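Local coordinates for fluoroacetyl coenzyme A thioesterase (Streptomyces cattleya, PDB 3KUV), which hydrolyses fluoroacetyl-CoA to fluoroacetate and CoA before it can react with citrate synthase, conferring fluoroacetate resistance, and cannot use acetyl-CoA, at the interface of chains A and B. Sequence-based numbering; all coordinates share one arbitrary frame. Chains: chain A/B, Fluoroacetyl coenzyme A thioesterase.

Both contacts belong to the two-fold symmetric interface of the FlK homodimer, a hot-dog-fold thioesterase, and each recurs with the chains exchanged. The centres of their C-alpha atoms lie about 16 Å apart. They share no residue, but chain A's segment 37-40 runs from contact 2 into contact 1, and helix 42-56 follows directly. In contact 1 chain B inserts a tyrosine against that helix, with the centre about 6 Å from the active-site residue A:Ser42, engineered here. Contact 2, its centre about 12 Å from A:Ser42, packs the C-terminal helix of B on loops of A. Dimerisation thus probably helps shape the active-site surroundings.

Contact 1: the interface of chains A and B. Residues chain A 15, 21, 40, 43-45, 47-48, 51; chain B 26-27.
The phenol oxygen of B:Tyr27 gives its hydrogen to the main-chain carbonyl of A:Phe44, in the first part of helix 42-56, with OH to O at 2.7 Å. It reaches that oxygen from well above the carbonyl plane, 52° out of it, and so not along a lone pair. From the tyrosine's side the carbonyl oxygen sits at the ring edge, in plane. A:Phe40 CE1 and CZ and the CB atoms of A:Phe44 and A:Leu48 pack around the hydroxyl, giving the polar tip a largely apolar setting.

B:Tyr27 is the plug of this patch, with 113 Å² of its surface hidden by chain A. Its CG lies anti to its own carbonyl carbon (chi1 -83°), which points the ring into a slot between aromatic groups and the helix backbone. A:Trp51 tips the CE3-CZ3 side of its indole against one face of the ring, near the rim, the two planes well away from parallel, with CZ3 3.6 Å from B:Tyr27 CD1. A:Phe15 comes tip first at the edge, its ring turned 78° to the tyrosine ring, with CZ 3.7 Å from B:Tyr27 CE1. A:Lys21 places its terminal amino group over the face opposite A:Trp51, NZ 4.1 Å from the ring centroid, in a cation-pi contact.

That same NZ donates to the carbonyl of B:Leu26 at 2.9 Å from its O, tilted modestly from the carbonyl plane. The lysine therefore joins two successive residues of chain B, and the pi cloud and carbonyl oxygen would both tend to favour a positive charge on it. Farther back along the chain, A:Lys21 CD rests over the centre of the A:Phe44 ring, probably helping to fix that ring against B:Leu26. The two leucine methyls divide their work: CD2 lies on A:Gly47 CA, and CD1 packs 3.7 Å from A:Phe44 CE1.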
# COMPACT_ATOMS: atom_id res chain seq x y z
N PHE A 15 -7.30 -14.00 -5.95
CA PHE A 15 -5.96 -14.34 -5.51
C PHE A 15 -5.96 -15.05 -4.20
O PHE A 15 -6.42 -14.49 -3.15
CB PHE A 15 -5.14 -12.98 -5.33
CG PHE A 15 -3.74 -13.16 -4.88
CD1 PHE A 15 -2.72 -13.57 -5.77
CD2 PHE A 15 -3.37 -12.87 -3.56
CE1 PHE A 15 -1.36 -13.71 -5.33
CE2 PHE A 15 -2.05 -13.02 -3.14
CZ PHE A 15 -1.05 -13.48 -3.99
N LYS A 21 2.64 -13.40 1.86
CA LYS A 21 1.99 -12.04 1.73
C LYS A 21 1.47 -11.50 3.04
O LYS A 21 0.59 -10.64 3.09
CB LYS A 21 0.85 -12.02 0.66
CG LYS A 21 1.37 -12.42 -0.71
CD LYS A 21 2.33 -11.43 -1.29
CE LYS A 21 2.66 -11.96 -2.73
NZ LYS A 21 3.67 -11.20 -3.39
N PHE A 40 -2.77 -10.87 5.84
CA PHE A 40 -2.45 -10.21 4.52
C PHE A 40 -2.14 -8.70 4.81
O PHE A 40 -2.95 -8.03 5.39
CB PHE A 40 -3.72 -10.38 3.67
CG PHE A 40 -3.59 -9.97 2.22
CD1 PHE A 40 -2.48 -10.33 1.44
CD2 PHE A 40 -4.65 -9.30 1.61
CE1 PHE A 40 -2.46 -9.95 0.04
CE2 PHE A 40 -4.59 -8.98 0.21
CZ PHE A 40 -3.51 -9.33 -0.52
N GLY A 43 -0.25 -3.21 2.53
CA GLY A 43 0.49 -2.82 1.34
C GLY A 43 0.36 -3.87 0.23
O GLY A 43 0.39 -3.55 -0.96
N PHE A 44 0.21 -5.14 0.62
CA PHE A 44 -0.04 -6.16 -0.41
C PHE A 44 -1.51 -6.13 -0.92
O PHE A 44 -1.76 -6.34 -2.11
CB PHE A 44 0.27 -7.57 0.15
CG PHE A 44 1.73 -7.90 0.26
CD1 PHE A 44 2.58 -7.83 -0.84
CD2 PHE A 44 2.23 -8.43 1.49
CE1 PHE A 44 3.98 -8.22 -0.76
CE2 PHE A 44 3.55 -8.76 1.59
CZ PHE A 44 4.46 -8.67 0.47
N MET A 45 -2.48 -5.75 -0.06
CA MET A 45 -3.86 -5.54 -0.54
C MET A 45 -3.88 -4.36 -1.57
O MET A 45 -4.49 -4.48 -2.65
CB MET A 45 -4.80 -5.26 0.65
CG MET A 45 -6.28 -5.01 0.09
SD MET A 45 -7.46 -4.62 1.43
CE MET A 45 -6.99 -2.87 1.67
N GLY A 47 -1.34 -3.43 -3.44
CA GLY A 47 -0.75 -3.90 -4.69
C GLY A 47 -1.69 -4.83 -5.44
O GLY A 47 -1.72 -4.71 -6.68
N LEU A 48 -2.50 -5.64 -4.76
CA LEU A 48 -3.46 -6.48 -5.53
C LEU A 48 -4.59 -5.64 -6.19
O LEU A 48 -5.04 -5.97 -7.30
CB LEU A 48 -4.05 -7.48 -4.54
CG LEU A 48 -5.00 -8.52 -5.14
CD1 LEU A 48 -4.26 -9.45 -6.04
CD2 LEU A 48 -5.70 -9.32 -4.01
N TRP A 51 -2.95 -4.02 -9.13
CA TRP A 51 -2.80 -5.07 -10.16
C TRP A 51 -4.12 -5.34 -10.94
O TRP A 51 -4.11 -5.47 -12.21
CB TRP A 51 -2.32 -6.34 -9.44
CG TRP A 51 -1.94 -7.52 -10.39
CD1 TRP A 51 -1.84 -7.51 -11.76
CD2 TRP A 51 -1.61 -8.80 -9.94
NE1 TRP A 51 -1.49 -8.83 -12.19
CE2 TRP A 51 -1.31 -9.61 -11.09
CE3 TRP A 51 -1.49 -9.36 -8.66
CZ2 TRP A 51 -0.99 -10.99 -10.97
CZ3 TRP A 51 -1.16 -10.77 -8.51
CH2 TRP A 51 -0.91 -11.57 -9.71
N LEU B 26 7.07 -6.41 -5.38
CA LEU B 26 5.81 -6.53 -4.55
C LEU B 26 4.98 -7.78 -4.91
O LEU B 26 4.43 -8.42 -4.01
CB LEU B 26 5.05 -5.20 -4.70
CG LEU B 26 3.82 -5.10 -3.75
CD1 LEU B 26 4.28 -4.86 -2.30
CD2 LEU B 26 3.02 -3.91 -4.25
N TYR B 27 4.86 -8.04 -6.20
CA TYR B 27 4.20 -9.28 -6.70
C TYR B 27 5.08 -9.93 -7.75
O TYR B 27 4.86 -9.75 -8.92
CB TYR B 27 2.78 -8.97 -7.23
CG TYR B 27 1.77 -8.92 -6.15
CD1 TYR B 27 1.07 -10.04 -5.73
CD2 TYR B 27 1.50 -7.70 -5.50
CE1 TYR B 27 0.10 -10.01 -4.72
CE2 TYR B 27 0.52 -7.63 -4.49
CZ TYR B 27 -0.14 -8.77 -4.03
OH TYR B 27 -1.06 -8.77 -3.07

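Contact 2: the interface of chains A and B. Residues chain A 37-39, 79, 81; chain B 128-129, 132, 135-136.
A:Val39 and B:Val132 meet methyl to methyl at the apolar centre, their CG1 atoms 3.5 Å apart. The two side chains cross at a slant, and A:Val39 CG1 also touches CG2 of B:Val132. On the B side, helix 125-135 presents this valine with CG1 anti to the backbone N (chi1 164°), which sends that methyl toward chain A, between A:Val39 and A:Pro81 CB. Its other methyl, CG2, covers one face of the B:Phe128 ring toward the rim and probably helps to hold the ring in place.

One helical turn before the valine, B:Phe128 turns its ring tip to A:Ala79, with CZ 3.6 Å from the CB methyl. CE2 of the same ring makes looser contacts with A:Val39 and A:Pro37. Next to it the overlap modelled between A:Pro37 and the B:Asn129 amide is far too tight, so their detailed placement is doubtful.

Toward the helix end, A:Pro81 lies across B:Lys135, its CD 3.7 Å from CG of the lysine. The proline's CG and CB run alongside B:Thr136, and CB stands 3.3 Å from the threonine hydroxyl OG1. At the polar rim the B:Lys135 chain, bent at chi3 (-103°), carries its terminal amino group to the A:Ala79 carbonyl. There NZ donates to O at 2.8 Å, with a C=O...donor angle of 152°.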
# COMPACT_ATOMS: atom_id res chain seq x y z
N PRO A 37 1.07 -10.76 13.85
CA PRO A 37 0.18 -11.82 13.38
C PRO A 37 0.20 -11.94 11.84
O PRO A 37 0.46 -10.95 11.10
CB PRO A 37 -1.17 -11.31 13.84
CG PRO A 37 -0.80 -10.78 15.28
CD PRO A 37 0.51 -10.08 15.04
N GLU A 38 0.02 -13.17 11.44
CA GLU A 38 0.23 -13.58 10.04
C GLU A 38 -1.07 -13.30 9.29
O GLU A 38 -1.92 -14.16 9.09
CB GLU A 38 0.57 -15.10 10.03
CG GLU A 38 1.96 -15.35 10.58
CD GLU A 38 2.99 -15.23 9.48
OE1 GLU A 38 3.53 -16.27 9.02
OE2 GLU A 38 3.21 -14.10 8.99
N VAL A 39 -1.23 -12.01 8.90
CA VAL A 39 -2.39 -11.59 8.09
C VAL A 39 -1.90 -10.80 6.88
O VAL A 39 -0.78 -10.23 6.89
CB VAL A 39 -3.32 -10.69 8.93
CG1 VAL A 39 -3.86 -11.47 10.16
CG2 VAL A 39 -2.60 -9.37 9.42
N ALA A 79 -9.40 -8.63 8.63
CA ALA A 79 -8.08 -9.24 8.40
C ALA A 79 -8.20 -10.62 7.74
O ALA A 79 -9.21 -11.28 7.98
CB ALA A 79 -7.32 -9.39 9.77
N PRO A 81 -6.18 -14.25 6.98
CA PRO A 81 -5.03 -15.12 7.09
C PRO A 81 -4.77 -15.83 5.76
O PRO A 81 -5.65 -15.85 4.88
CB PRO A 81 -5.49 -16.18 8.09
CG PRO A 81 -6.98 -16.32 7.82
CD PRO A 81 -7.46 -14.82 7.48
N PHE B 128 -6.23 -10.87 19.08
CA PHE B 128 -6.42 -10.75 17.65
C PHE B 128 -5.86 -11.95 16.89
O PHE B 128 -6.52 -12.49 16.01
CB PHE B 128 -5.76 -9.39 17.17
CG PHE B 128 -5.78 -9.22 15.65
CD1 PHE B 128 -6.93 -8.84 14.96
CD2 PHE B 128 -4.64 -9.52 14.95
CE1 PHE B 128 -6.91 -8.72 13.63
CE2 PHE B 128 -4.62 -9.36 13.51
CZ PHE B 128 -5.75 -8.94 12.93
N ASN B 129 -4.63 -12.35 17.25
CA ASN B 129 -4.07 -13.55 16.63
C ASN B 129 -4.99 -14.80 16.77
O ASN B 129 -5.18 -15.55 15.78
CB ASN B 129 -2.76 -13.81 17.33
CG ASN B 129 -1.76 -12.85 16.92
OD1 ASN B 129 -1.81 -12.45 15.76
ND2 ASN B 129 -0.83 -12.49 17.79
N VAL B 132 -7.91 -14.40 14.37
CA VAL B 132 -7.44 -14.60 12.96
C VAL B 132 -7.35 -16.03 12.62
O VAL B 132 -7.91 -16.42 11.54
CB VAL B 132 -5.97 -13.96 12.76
CG1 VAL B 132 -5.23 -14.48 11.42
CG2 VAL B 132 -6.15 -12.53 12.71
N LYS B 135 -10.38 -17.88 11.52
CA LYS B 135 -11.03 -17.79 10.23
C LYS B 135 -10.16 -18.45 9.13
O LYS B 135 -10.57 -18.48 8.01
CB LYS B 135 -11.54 -16.36 9.88
CG LYS B 135 -10.66 -15.50 9.22
CD LYS B 135 -11.21 -13.99 9.07
CE LYS B 135 -11.70 -13.76 7.65
NZ LYS B 135 -11.71 -12.25 7.27
N THR B 136 -8.98 -18.95 9.52
CA THR B 136 -7.97 -19.64 8.69
C THR B 136 -8.54 -20.98 8.26
O THR B 136 -9.10 -21.73 9.13
CB THR B 136 -6.59 -19.90 9.44
OG1 THR B 136 -6.07 -18.70 10.06
CG2 THR B 136 -5.55 -20.44 8.49